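Local coordinates for protein STING-associated CdnE c-di-GMP synthase (Flavobacteriaceae, PDB 6WT8) that probably makes the cyclic dinucleotide c-di-GMP from GTP, as the CD-NTase of a CBASS defence system in which STING is the associated receptor, at residues 63-68 against 189-194; 173-178 against 185-190; 88-93 against 104-109. All blocks are in the same frame, centred on the assembly; numbering follows the deposited sequence.

Contact 1. Residues 63-68 against 189-194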
ATOM      1  N   THR A  63       4.558 -14.240  -0.935  1.00 15.54           N
ATOM      2  CA  THR A  63       3.450 -13.520  -0.322  1.00 16.76           C
ATOM      3  C   THR A  63       2.701 -14.408   0.655  1.00 17.13           C
ATOM      4  O   THR A  63       2.343 -13.983   1.760  1.00 17.28           O
ATOM      5  CB  THR A  63       2.563 -13.043  -1.450  1.00 17.68           C
ATOM      6  OG1 THR A  63       3.375 -12.186  -2.284  1.00 18.12           O
ATOM      7  CG2 THR A  63       1.351 -12.267  -0.957  1.00 20.12           C
HETATM    8  N   MSE A  64       2.432 -15.641   0.254  1.00 18.76           N
HETATM    9  CA  MSE A  64       1.751 -16.564   1.132  0.60 19.55           C
HETATM   10  C   MSE A  64       2.591 -16.875   2.352  1.00 19.50           C
HETATM   11  O   MSE A  64       2.064 -16.865   3.496  1.00 18.86           O
HETATM   12  CB  MSE A  64       1.424 -17.868   0.396  0.60 21.33           C
HETATM   13  CG  MSE A  64       0.658 -18.852   1.293  0.60 25.24           C
HETATM   14 SE   MSE A  64      -1.122 -18.189   1.800  0.60 46.43          SE
HETATM   15  CE  MSE A  64      -0.914 -17.264   3.488  0.60 48.75           C
ATOM     16  N   ASN A  65       3.891 -17.101   2.149  1.00 17.75           N
ATOM     17  CA  ASN A  65       4.766 -17.381   3.286  1.00 18.43           C
ATOM     18  C   ASN A  65       4.764 -16.222   4.274  1.00 18.45           C
ATOM     19  O   ASN A  65       4.758 -16.439   5.489  1.00 18.04           O
ATOM     20  CB  ASN A  65       6.191 -17.675   2.822  1.00 19.89           C
ATOM     21  CG  ASN A  65       6.331 -19.085   2.321  1.00 29.12           C
ATOM     22  OD1 ASN A  65       5.532 -19.953   2.674  1.00 29.67           O
ATOM     23  ND2 ASN A  65       7.339 -19.321   1.517  1.00 30.99           N
ATOM     24  N   SER A  66       4.749 -14.979   3.776  1.00 16.14           N
ATOM     25  CA  SER A  66       4.715 -13.813   4.658  1.00 15.21           C
ATOM     26  C   SER A  66       3.467 -13.826   5.519  1.00 18.33           C
ATOM     27  O   SER A  66       3.536 -13.606   6.738  1.00 16.31           O
ATOM     28  CB  SER A  66       4.770 -12.535   3.824  1.00 15.39           C
ATOM     29  OG  SER A  66       4.849 -11.408   4.713  1.00 15.77           O
ATOM     30  N   LYS A  67       2.327 -14.111   4.924  1.00 15.34           N
ATOM     31  CA  LYS A  67       1.080 -14.059   5.669  1.00 14.26           C
ATOM     32  C   LYS A  67       0.980 -15.208   6.661  1.00 16.55           C
ATOM     33  O   LYS A  67       0.451 -15.038   7.780  1.00 15.93           O
ATOM     34  CB  LYS A  67      -0.114 -14.090   4.689  1.00 16.03           C
ATOM     35  CG  LYS A  67      -0.247 -12.820   3.799  1.00 17.83           C
ATOM     36  CD  LYS A  67      -1.353 -13.005   2.754  1.00 18.80           C
ATOM     37  CE  LYS A  67      -1.376 -11.800   1.822  1.00 20.13           C
ATOM     38  NZ  LYS A  67      -2.437 -12.108   0.761  1.00 22.68           N
ATOM     39  N   VAL A  68       1.477 -16.393   6.279  1.00 16.50           N
ATOM     40  CA  VAL A  68       1.497 -17.531   7.207  1.00 16.98           C
ATOM     41  C   VAL A  68       2.399 -17.236   8.389  1.00 20.21           C
ATOM     42  O   VAL A  68       2.024 -17.485   9.556  1.00 17.91           O
ATOM     43  CB  VAL A  68       1.966 -18.803   6.488  1.00 19.13           C
ATOM     44  CG1 VAL A  68       2.231 -19.954   7.528  1.00 24.04           C
ATOM     45  CG2 VAL A  68       0.937 -19.250   5.478  1.00 17.77           C
ATOM     46  N   THR A 189      10.728 -18.864  11.864  1.00 27.36           N
ATOM     47  CA  THR A 189      11.582 -19.862  11.223  1.00 32.96           C
ATOM     48  C   THR A 189      10.843 -20.818  10.314  1.00 28.85           C
ATOM     49  O   THR A 189      11.479 -21.395   9.430  1.00 34.43           O
ATOM     50  CB  THR A 189      12.361 -20.694  12.249  1.00 35.74           C
ATOM     51  OG1 THR A 189      11.436 -21.320  13.153  1.00 41.08           O
ATOM     52  CG2 THR A 189      13.373 -19.813  12.972  1.00 34.38           C
ATOM     53  N   GLU A 190       9.545 -21.024  10.519  1.00 27.08           N
ATOM     54  CA  GLU A 190       8.746 -21.875   9.638  1.00 39.59           C
ATOM     55  C   GLU A 190       7.414 -21.180   9.393  1.00 30.48           C
ATOM     56  O   GLU A 190       6.535 -21.149  10.269  1.00 28.53           O
ATOM     57  CB  GLU A 190       8.546 -23.273  10.218  1.00 43.63           C
ATOM     58  CG  GLU A 190       9.657 -24.226   9.856  1.00 56.63           C
ATOM     59  CD  GLU A 190       9.837 -25.333  10.881  1.00 69.22           C
ATOM     60  OE1 GLU A 190      11.000 -25.578  11.285  1.00 71.24           O
ATOM     61  OE2 GLU A 190       8.819 -25.950  11.281  1.00 70.08           O
ATOM     62  N   PRO A 191       7.240 -20.557   8.226  1.00 26.29           N
ATOM     63  CA  PRO A 191       8.206 -20.378   7.151  1.00 29.56           C
ATOM     64  C   PRO A 191       9.184 -19.275   7.508  1.00 26.21           C
ATOM     65  O   PRO A 191       8.869 -18.483   8.383  1.00 24.50           O
ATOM     66  CB  PRO A 191       7.332 -19.992   5.958  1.00 26.63           C
ATOM     67  CG  PRO A 191       6.134 -19.325   6.556  1.00 27.21           C
ATOM     68  CD  PRO A 191       5.915 -19.995   7.913  1.00 24.69           C
ATOM     69  N   GLU A 192      10.368 -19.270   6.908  1.00 27.09           N
ATOM     70  CA  GLU A 192      11.420 -18.327   7.267  1.00 27.87           C
ATOM     71  C   GLU A 192      11.106 -16.952   6.687  1.00 24.07           C
ATOM     72  O   GLU A 192      11.389 -16.687   5.507  1.00 24.85           O
ATOM     73  CB  GLU A 192      12.761 -18.836   6.766  1.00 31.05           C
ATOM     74  CG  GLU A 192      13.940 -18.046   7.268  1.00 44.40           C
ATOM     75  CD  GLU A 192      15.262 -18.750   6.970  1.00 62.23           C
ATOM     76  OE1 GLU A 192      16.321 -18.231   7.387  1.00 66.63           O
ATOM     77  OE2 GLU A 192      15.234 -19.822   6.315  1.00 66.10           O
ATOM     78  N   ARG A 193      10.546 -16.070   7.528  1.00 19.79           N
ATOM     79  CA  ARG A 193      10.200 -14.694   7.152  1.00 18.60           C
ATOM     80  C   ARG A 193      10.428 -13.799   8.346  1.00 18.89           C
ATOM     81  O   ARG A 193      10.271 -14.239   9.481  1.00 21.05           O
ATOM     82  CB  ARG A 193       8.739 -14.507   6.726  1.00 18.77           C
ATOM     83  CG  ARG A 193       8.276 -15.421   5.549  1.00 22.73           C
ATOM     84  CD  ARG A 193       8.936 -15.101   4.211  1.00 18.12           C
ATOM     85  NE  ARG A 193       8.574 -13.766   3.700  1.00 17.78           N
ATOM     86  CZ  ARG A 193       8.887 -13.294   2.498  1.00 18.39           C
ATOM     87  NH1 ARG A 193       9.457 -14.056   1.588  1.00 20.93           N
ATOM     88  NH2 ARG A 193       8.589 -12.034   2.237  1.00 18.87           N
ATOM     89  N   ASP A 194      10.754 -12.514   8.089  1.00 19.75           N
ATOM     90  CA  ASP A 194      10.930 -11.544   9.166  1.00 17.39           C
ATOM     91  C   ASP A 194       9.708 -10.644   9.223  1.00 18.08           C
ATOM     92  O   ASP A 194       9.365  -9.976   8.241  1.00 20.31           O
ATOM     93  CB  ASP A 194      12.192 -10.712   8.968  1.00 20.13           C
ATOM     94  CG  ASP A 194      13.433 -11.577   8.817  1.00 27.08           C
ATOM     95  OD1 ASP A 194      13.557 -12.584   9.528  1.00 30.74           O
ATOM     96  OD2 ASP A 194      14.262 -11.264   7.947  1.00 35.07           O
TER
HETATM   97  O   HOH W   1       9.644 -17.137   1.437  1.00 24.70           O

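Contact 2. Residues 173-178 against 185-190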
ATOM      1  N   TYR A 173      10.824 -17.057  19.925  1.00 20.27           N
ATOM      2  CA  TYR A 173      11.665 -17.006  18.739  1.00 20.83           C
ATOM      3  C   TYR A 173      13.103 -16.696  19.120  1.00 24.91           C
ATOM      4  O   TYR A 173      13.366 -15.830  19.964  1.00 24.60           O
ATOM      5  CB  TYR A 173      11.136 -15.937  17.741  1.00 21.52           C
ATOM      6  CG  TYR A 173       9.758 -16.265  17.226  1.00 20.85           C
ATOM      7  CD1 TYR A 173       9.588 -17.210  16.210  1.00 21.48           C
ATOM      8  CD2 TYR A 173       8.620 -15.710  17.813  1.00 20.23           C
ATOM      9  CE1 TYR A 173       8.318 -17.548  15.765  1.00 19.98           C
ATOM     10  CE2 TYR A 173       7.318 -16.029  17.323  1.00 17.33           C
ATOM     11  CZ  TYR A 173       7.198 -16.968  16.324  1.00 19.08           C
ATOM     12  OH  TYR A 173       5.927 -17.299  15.902  1.00 18.77           O
ATOM     13  N   LYS A 174      14.035 -17.400  18.479  1.00 23.20           N
ATOM     14  CA  LYS A 174      15.456 -17.202  18.759  1.00 25.75           C
ATOM     15  C   LYS A 174      15.911 -15.764  18.519  1.00 25.72           C
ATOM     16  O   LYS A 174      16.703 -15.226  19.301  1.00 30.27           O
ATOM     17  CB  LYS A 174      16.283 -18.168  17.908  1.00 30.99           C
ATOM     18  CG  LYS A 174      17.757 -18.027  18.093  1.00 38.58           C
ATOM     19  CD  LYS A 174      18.523 -18.811  17.022  1.00 47.63           C
ATOM     20  CE  LYS A 174      20.022 -18.775  17.268  1.00 54.02           C
ATOM     21  NZ  LYS A 174      20.411 -19.739  18.331  1.00 59.08           N
ATOM     22  N   THR A 175      15.498 -15.147  17.408  1.00 22.13           N
ATOM     23  CA  THR A 175      16.015 -13.837  17.022  1.00 21.82           C
ATOM     24  C   THR A 175      14.856 -12.858  16.943  1.00 22.68           C
ATOM     25  O   THR A 175      13.960 -13.022  16.106  1.00 23.41           O
ATOM     26  CB  THR A 175      16.725 -13.912  15.679  1.00 28.04           C
ATOM     27  OG1 THR A 175      17.757 -14.893  15.774  1.00 35.76           O
ATOM     28  CG2 THR A 175      17.351 -12.572  15.300  1.00 29.42           C
ATOM     29  N   VAL A 176      14.853 -11.885  17.856  1.00 21.43           N
ATOM     30  CA  VAL A 176      13.837 -10.842  17.972  1.00 20.71           C
ATOM     31  C   VAL A 176      14.553  -9.538  18.304  1.00 24.70           C
ATOM     32  O   VAL A 176      15.286  -9.477  19.301  1.00 28.66           O
ATOM     33  CB  VAL A 176      12.819 -11.154  19.082  1.00 20.91           C
ATOM     34  CG1 VAL A 176      11.788 -10.019  19.229  1.00 21.15           C
ATOM     35  CG2 VAL A 176      12.127 -12.410  18.805  1.00 21.03           C
ATOM     36  N   ASP A 177      14.343  -8.501  17.484  1.00 19.50           N
ATOM     37  CA  ASP A 177      14.862  -7.158  17.737  1.00 20.38           C
ATOM     38  C   ASP A 177      13.809  -6.366  18.482  1.00 19.27           C
ATOM     39  O   ASP A 177      12.722  -6.092  17.951  1.00 19.48           O
ATOM     40  CB  ASP A 177      15.231  -6.448  16.431  1.00 23.97           C
ATOM     41  CG  ASP A 177      15.906  -5.102  16.659  1.00 35.21           C
ATOM     42  OD1 ASP A 177      16.024  -4.648  17.819  1.00 29.74           O
ATOM     43  OD2 ASP A 177      16.317  -4.488  15.658  1.00 36.78           O
ATOM     44  N   ILE A 178      14.107  -6.052  19.743  1.00 21.19           N
ATOM     45  CA  ILE A 178      13.199  -5.303  20.584  1.00 20.55           C
ATOM     46  C   ILE A 178      13.637  -3.856  20.744  1.00 26.12           C
ATOM     47  O   ILE A 178      13.000  -3.108  21.514  1.00 25.81           O
ATOM     48  CB  ILE A 178      13.013  -5.945  21.971  1.00 23.95           C
ATOM     49  CG1 ILE A 178      14.334  -5.854  22.737  1.00 27.06           C
ATOM     50  CG2 ILE A 178      12.469  -7.356  21.865  1.00 22.77           C
ATOM     51  CD1 ILE A 178      14.214  -6.009  24.267  1.00 29.89           C
ATOM     52  N   TYR A 185      10.769  -6.679  15.713  1.00 17.47           N
ATOM     53  CA  TYR A 185      11.099  -7.404  14.488  1.00 16.51           C
ATOM     54  C   TYR A 185      11.365  -8.866  14.841  1.00 18.27           C
ATOM     55  O   TYR A 185      12.251  -9.160  15.641  1.00 22.01           O
ATOM     56  CB  TYR A 185      12.335  -6.798  13.812  1.00 22.85           C
ATOM     57  CG  TYR A 185      12.443  -7.017  12.306  1.00 29.80           C
ATOM     58  CD1 TYR A 185      11.306  -7.003  11.498  1.00 32.46           C
ATOM     59  CD2 TYR A 185      13.674  -7.184  11.698  1.00 40.22           C
ATOM     60  CE1 TYR A 185      11.392  -7.167  10.101  1.00 36.62           C
ATOM     61  CE2 TYR A 185      13.785  -7.353  10.315  1.00 38.64           C
ATOM     62  CZ  TYR A 185      12.648  -7.339   9.520  1.00 40.03           C
ATOM     63  OH  TYR A 185      12.748  -7.504   8.144  1.00 41.77           O
ATOM     64  N   VAL A 186      10.568  -9.778  14.281  1.00 15.95           N
ATOM     65  CA  VAL A 186      10.604 -11.191  14.640  1.00 18.53           C
ATOM     66  C   VAL A 186      11.126 -12.004  13.475  1.00 19.65           C
ATOM     67  O   VAL A 186      10.591 -11.900  12.368  1.00 18.98           O
ATOM     68  CB  VAL A 186       9.209 -11.694  15.024  1.00 19.00           C
ATOM     69  CG1 VAL A 186       9.290 -13.148  15.451  1.00 21.72           C
ATOM     70  CG2 VAL A 186       8.649 -10.792  16.120  1.00 17.99           C
ATOM     71  N   LYS A 187      12.099 -12.869  13.731  1.00 20.52           N
ATOM     72  CA  LYS A 187      12.533 -13.817  12.699  1.00 20.02           C
ATOM     73  C   LYS A 187      11.744 -15.102  12.907  1.00 17.88           C
ATOM     74  O   LYS A 187      12.048 -15.896  13.809  1.00 20.61           O
ATOM     75  CB  LYS A 187      14.037 -14.034  12.774  1.00 22.45           C
ATOM     76  CG  LYS A 187      14.808 -12.795  12.326  1.00 28.10           C
ATOM     77  CD  LYS A 187      16.285 -13.133  12.124  1.00 35.14           C
ATOM     78  CE  LYS A 187      16.494 -14.087  10.967  1.00 33.94           C
ATOM     79  NZ  LYS A 187      16.288 -13.358   9.677  1.00 40.60           N
ATOM     80  N   VAL A 188      10.709 -15.308  12.079  1.00 18.82           N
ATOM     81  CA  VAL A 188       9.948 -16.556  12.119  1.00 20.25           C
ATOM     82  C   VAL A 188      10.734 -17.625  11.374  1.00 21.96           C
ATOM     83  O   VAL A 188      11.355 -17.339  10.356  1.00 24.19           O
ATOM     84  CB  VAL A 188       8.551 -16.311  11.529  1.00 21.40           C
ATOM     85  CG1 VAL A 188       7.649 -17.562  11.611  1.00 22.70           C
ATOM     86  CG2 VAL A 188       7.867 -15.121  12.206  1.00 17.53           C
ATOM     87  N   THR A 189      10.728 -18.864  11.864  1.00 27.36           N
ATOM     88  CA  THR A 189      11.582 -19.862  11.223  1.00 32.96           C
ATOM     89  C   THR A 189      10.843 -20.818  10.314  1.00 28.85           C
ATOM     90  O   THR A 189      11.479 -21.395   9.430  1.00 34.43           O
ATOM     91  CB  THR A 189      12.361 -20.694  12.249  1.00 35.74           C
ATOM     92  OG1 THR A 189      11.436 -21.320  13.153  1.00 41.08           O
ATOM     93  CG2 THR A 189      13.373 -19.813  12.972  1.00 34.38           C
ATOM     94  N   GLU A 190       9.545 -21.024  10.519  1.00 27.08           N
ATOM     95  CA  GLU A 190       8.746 -21.875   9.638  1.00 39.59           C
ATOM     96  C   GLU A 190       7.414 -21.180   9.393  1.00 30.48           C
ATOM     97  O   GLU A 190       6.535 -21.149  10.269  1.00 28.53           O
ATOM     98  CB  GLU A 190       8.546 -23.273  10.218  1.00 43.63           C
ATOM     99  CG  GLU A 190       9.657 -24.226   9.856  1.00 56.63           C
ATOM    100  CD  GLU A 190       9.837 -25.333  10.881  1.00 69.22           C
ATOM    101  OE1 GLU A 190      11.000 -25.578  11.285  1.00 71.24           O
ATOM    102  OE2 GLU A 190       8.819 -25.950  11.281  1.00 70.08           O
TER
HETATM  103  O   HOH W   2      14.188 -16.713  15.260  1.00 25.56           O

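Contact 3. Residues 88-93 against 104-109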
ATOM      1  N   GLU A  88      -4.652  -6.998  13.037  1.00 14.53           N
ATOM      2  CA  GLU A  88      -4.840  -6.653  11.638  1.00 14.22           C
ATOM      3  C   GLU A  88      -3.495  -6.727  10.928  1.00 13.50           C
ATOM      4  O   GLU A  88      -2.497  -7.211  11.468  1.00 14.87           O
ATOM      5  CB  GLU A  88      -5.435  -5.242  11.516  1.00 14.74           C
ATOM      6  CG  GLU A  88      -6.834  -5.067  12.148  1.00 19.57           C
ATOM      7  CD  GLU A  88      -7.943  -5.884  11.460  1.00 25.68           C
ATOM      8  OE1 GLU A  88      -7.795  -6.360  10.301  1.00 24.89           O
ATOM      9  OE2 GLU A  88      -8.990  -6.034  12.124  1.00 30.43           O
ATOM     10  N   ARG A  89      -3.476  -6.338   9.637  1.00 13.25           N
ATOM     11  CA  ARG A  89      -2.264  -6.369   8.835  1.00 13.96           C
ATOM     12  C   ARG A  89      -2.148  -5.085   8.043  1.00 15.55           C
ATOM     13  O   ARG A  89      -3.150  -4.464   7.694  1.00 17.35           O
ATOM     14  CB  ARG A  89      -2.289  -7.534   7.812  1.00 15.73           C
ATOM     15  CG  ARG A  89      -2.422  -8.944   8.412  1.00 15.17           C
ATOM     16  CD  ARG A  89      -1.201  -9.319   9.223  1.00 16.50           C
ATOM     17  NE  ARG A  89      -1.390 -10.715   9.643  1.00 16.22           N
ATOM     18  CZ  ARG A  89      -1.964 -11.080  10.806  1.00 16.79           C
ATOM     19  NH1 ARG A  89      -2.342 -10.148  11.673  1.00 16.65           N
ATOM     20  NH2 ARG A  89      -2.159 -12.381  11.094  1.00 18.41           N
ATOM     21  N   GLN A  90      -0.918  -4.693   7.703  1.00 14.35           N
ATOM     22  CA  GLN A  90      -0.741  -3.535   6.826  1.00 12.64           C
ATOM     23  C   GLN A  90       0.441  -3.777   5.923  1.00 12.73           C
ATOM     24  O   GLN A  90       1.228  -4.711   6.115  1.00 15.13           O
ATOM     25  CB  GLN A  90      -0.513  -2.222   7.572  1.00 14.12           C
ATOM     26  CG  GLN A  90       0.761  -2.200   8.470  1.00 13.07           C
ATOM     27  CD  GLN A  90       1.039  -0.874   9.113  1.00 15.90           C
ATOM     28  OE1 GLN A  90       0.156  -0.030   9.271  1.00 17.80           O
ATOM     29  NE2 GLN A  90       2.306  -0.667   9.478  1.00 18.03           N
ATOM     30  N   GLY A  91       0.535  -2.909   4.911  1.00 14.24           N
ATOM     31  CA  GLY A  91       1.672  -3.020   3.991  1.00 13.66           C
ATOM     32  C   GLY A  91       1.238  -3.335   2.552  1.00 14.41           C
ATOM     33  O   GLY A  91       0.152  -3.814   2.306  1.00 15.44           O
ATOM     34  N   SER A  92       2.116  -3.036   1.598  1.00 14.58           N
ATOM     35  CA  SER A  92       1.810  -3.299   0.198  1.00 13.07           C
ATOM     36  C   SER A  92       1.600  -4.784  -0.092  1.00 13.42           C
ATOM     37  O   SER A  92       0.923  -5.129  -1.062  1.00 13.38           O
ATOM     38  CB  SER A  92       2.909  -2.756  -0.701  1.00 14.41           C
ATOM     39  OG  SER A  92       4.117  -3.338  -0.389  1.00 18.52           O
ATOM     40  N   VAL A  93       2.112  -5.696   0.750  1.00 13.86           N
ATOM     41  CA  VAL A  93       1.867  -7.109   0.520  1.00 13.81           C
ATOM     42  C   VAL A  93       0.374  -7.401   0.629  1.00 14.34           C
ATOM     43  O   VAL A  93      -0.144  -8.275  -0.067  1.00 16.56           O
ATOM     44  CB  VAL A  93       2.732  -7.953   1.484  1.00 14.44           C
ATOM     45  CG1 VAL A  93       2.343  -9.429   1.353  1.00 16.22           C
ATOM     46  CG2 VAL A  93       4.247  -7.783   1.162  1.00 14.37           C
ATOM     47  N   ASP A 104       7.294  -7.980   3.369  1.00 15.02           N
ATOM     48  CA  ASP A 104       6.402  -8.719   4.225  1.00 14.75           C
ATOM     49  C   ASP A 104       5.229  -7.871   4.676  1.00 14.21           C
ATOM     50  O   ASP A 104       5.331  -6.637   4.768  1.00 15.45           O
ATOM     51  CB  ASP A 104       7.164  -9.172   5.470  1.00 14.46           C
ATOM     52  CG  ASP A 104       8.056 -10.317   5.185  1.00 16.01           C
ATOM     53  OD1 ASP A 104       7.551 -11.451   5.058  1.00 16.84           O
ATOM     54  OD2 ASP A 104       9.281 -10.088   5.085  1.00 19.03           O
ATOM     55  N   VAL A 105       4.107  -8.555   4.935  1.00 14.56           N
ATOM     56  CA  VAL A 105       3.019  -7.914   5.706  1.00 14.80           C
ATOM     57  C   VAL A 105       3.566  -7.525   7.076  1.00 16.33           C
ATOM     58  O   VAL A 105       4.400  -8.237   7.661  1.00 15.92           O
ATOM     59  CB  VAL A 105       1.757  -8.782   5.883  1.00 15.61           C
ATOM     60  CG1 VAL A 105       1.095  -9.145   4.529  1.00 19.95           C
ATOM     61  CG2 VAL A 105       2.052 -10.090   6.650  1.00 16.63           C
ATOM     62  N   ASP A 106       3.075  -6.404   7.619  1.00 14.82           N
ATOM     63  CA  ASP A 106       3.294  -6.132   9.046  1.00 13.55           C
ATOM     64  C   ASP A 106       2.089  -6.630   9.835  1.00 16.00           C
ATOM     65  O   ASP A 106       0.929  -6.493   9.388  1.00 16.15           O
ATOM     66  CB  ASP A 106       3.363  -4.625   9.366  1.00 14.47           C
ATOM     67  CG  ASP A 106       4.500  -3.892   8.755  1.00 24.79           C
ATOM     68  OD1 ASP A 106       5.541  -4.472   8.453  1.00 20.13           O
ATOM     69  OD2 ASP A 106       4.364  -2.644   8.625  1.00 21.70           O
ATOM     70  N   LEU A 107       2.345  -7.171  11.028  1.00 13.74           N
ATOM     71  CA  LEU A 107       1.252  -7.491  11.937  1.00 12.98           C
ATOM     72  C   LEU A 107       0.957  -6.273  12.813  1.00 13.64           C
ATOM     73  O   LEU A 107       1.883  -5.669  13.380  1.00 15.09           O
ATOM     74  CB  LEU A 107       1.657  -8.684  12.815  1.00 12.79           C
ATOM     75  CG  LEU A 107       0.585  -9.126  13.854  1.00 16.61           C
ATOM     76  CD1 LEU A 107       0.780 -10.588  14.151  1.00 24.97           C
ATOM     77  CD2 LEU A 107       0.725  -8.331  15.181  1.00 18.25           C
ATOM     78  N   VAL A 108      -0.320  -5.882  12.910  1.00 11.74           N
ATOM     79  CA  VAL A 108      -0.714  -4.743  13.732  1.00 13.39           C
ATOM     80  C   VAL A 108      -1.572  -5.266  14.866  1.00 13.10           C
ATOM     81  O   VAL A 108      -2.589  -5.944  14.626  1.00 14.79           O
ATOM     82  CB  VAL A 108      -1.498  -3.704  12.903  1.00 13.17           C
ATOM     83  CG1 VAL A 108      -1.666  -2.426  13.731  1.00 15.91           C
ATOM     84  CG2 VAL A 108      -0.736  -3.362  11.657  1.00 14.74           C
ATOM     85  N   GLN A 109      -1.223  -4.935  16.103  1.00 12.74           N
ATOM     86  CA  GLN A 109      -2.078  -5.251  17.245  1.00 12.91           C
ATOM     87  C   GLN A 109      -2.572  -3.938  17.833  1.00 13.71           C
ATOM     88  O   GLN A 109      -1.787  -3.005  18.022  1.00 13.43           O
ATOM     89  CB  GLN A 109      -1.370  -6.132  18.252  1.00 14.67           C
ATOM     90  CG  GLN A 109      -0.164  -5.490  18.890  1.00 13.53           C
ATOM     91  CD  GLN A 109       0.544  -6.458  19.837  1.00 15.41           C
ATOM     92  OE1 GLN A 109       0.018  -7.520  20.228  1.00 15.39           O
ATOM     93  NE2 GLN A 109       1.746  -6.071  20.223  1.00 14.49           N
TER
HETATM   94  O   HOH W   3       4.028  -4.930   2.928  1.00 17.95           O

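Contact 1. Residues 63-68 against 189-194
Pro191 and Arg193 lean on Asn65, Ser66 and Val68 of helix 60-81, an instance of a hairpin end packed on a helix in what is probably the nucleotidyltransferase domain of a CD-NTase. Pro191 occupies the connection between strands 184-189 and 192-204 and follows a cis peptide bond; Arg193 comes two residues later, on the second strand.

The proline ring and the Asn65 side chain cross obliquely. Ring atom CG of Pro191 packs against the backbone O of Asn65 at 3.4 Å, while CB of Pro191 lies 3.7 Å from Asn65 OD1. The ring carbon next to its nitrogen, Pro191 CD, meets Val68 CG1 at 3.7 Å, the methyl that stands anti to the backbone N of Val68 (chi1 170°). One small ring thus touches both Asn65 and Val68.

Arg193 follows a different path. CG of Arg193 passes 3.7 Å from Asn65 O; bends at chi2 (-68°) and chi3 (-65°) then place CD and NE, and Arg193 NE comes within 4.0 Å of Ser66 CB. Arg193 NE forms a salt bridge with OD1 of Asp104, which also accepts from Ser66 OG, and Arg193 NH2 bonds to the carbonyl of Lys101. An alanine in place of Arg193 would probably leave Asp104 without this charged mate and open a gap beside Ser66.

No direct hydrogen bond joins the two segments. A single water bridges them instead, accepting from Asn65 ND2 at 3.2 Å and from Arg193 NH1 at 3.1 Å.

Contact 2. Residues 173-178 against 185-190
Asp177 and Tyr185 form an antiparallel hydrogen-bonded pair that ties together the short beta hairpin of strands 176-177 and 184-189. Backbone bonds come first: Asp177 N donates to Tyr185 O at 2.9 Å, Tyr185 N returns the bond to Asp177 O, and Lys187 N reaches Thr175 O. Beyond them a water continues the pairing, accepting from Thr175 N and donating to Lys187 O at 2.7 Å.

The apolar contacts centre on Tyr173, whose ring packs on Val186 of the non-hydrogen-bonded Val176-Val186 pair. Methyl CG1 of Val186 makes a CH-pi contact over one face of the Tyr173 ring, 3.8 Å from its centroid and displaced toward the rim. Tyr173 CE1 approaches Val188 CG1 at 4.2 Å, and helix 60-81 also touches these two residues, at Val73.

A third kind is aliphatic packing beside a polar chain. Thr175 and Lys187 lie side by side, and Thr175 CG2, anti to the backbone N (chi1 -57° for OG1), presses on Lys187 CD at a tight 3.4 Å. The methylenes thus rest on the threonine while NZ pairs with Asp194 on the adjacent strand, two contacts likely to restrain the bent lysine chain at its middle and at its tip.

Contact 3. Residues 88-93 against 104-109
The guanidinium of Arg89 lies with one face over CD1 of Leu107, NH1 of Arg89 standing 3.8 Å from Leu107 CG. NH2 of the same group binds Glu74 and Asn71 of helix 60-81. Strands 85-90 and 106-112 run antiparallel here, and Glu88 O takes two donors from opposite faces of its carbonyl plane, Val108 N and Arg89 NH1, both at 2.9 Å.

The other side of the sheet carries Gln90 and Asp106. Gln90 CG stands between the backbone N and the carbonyl carbon (chi1 61°), and from there the extended side chain crosses Val108 at about a right angle, near CG2. Its NE2 donates to Asp106 OD2 at 3.0 Å, the amide and carboxylate planes being 47° apart.

Past Gln90 the chain turns through Gly91 and Ser92, and Val93 CG1 presses on Val105 CG1 at a tight 3.4 Å. A water accepts from Val93 N and donates to Asp104 O. The Gly91-Ser92 pair followed by Asp104-Val105-Asp106 fits the sequence motif of this nucleotidyltransferase family, in which the two aspartates usually bind catalytic metal ions. Here Ser66 OG and Arg193 NE hold Asp104 OD1.

Gln90 meets Asp106 OD2 on its anti lone pair, away from the other oxygen. This straight bond (167° at the hydrogen) would probably limit rotation of the carboxylate, making Gln90 a likely second-shell support for a probable metal-binding residue.

Overall arrangement
The three contacts reach one mixed sheet, with strand 192-204 as the common element. Contacts 1 and 2 share Thr189 and Glu190; their centres lie 12 Å apart, and the salt bridge from Lys187 NZ to Asp194 OD1 (2.8 Å) links them. Contact 3, nested within the chain loop closed by contact 1, has its centre likewise 12 Å from it. There Asp104 OD1 receives Arg193 NE at 2.9 Å, so contact 1 borders the probable active site, whose third carboxylate by family likeness would be Asp196. Contact 2 stands further off, its centre 16 Å from that of contact 3 and without touching it.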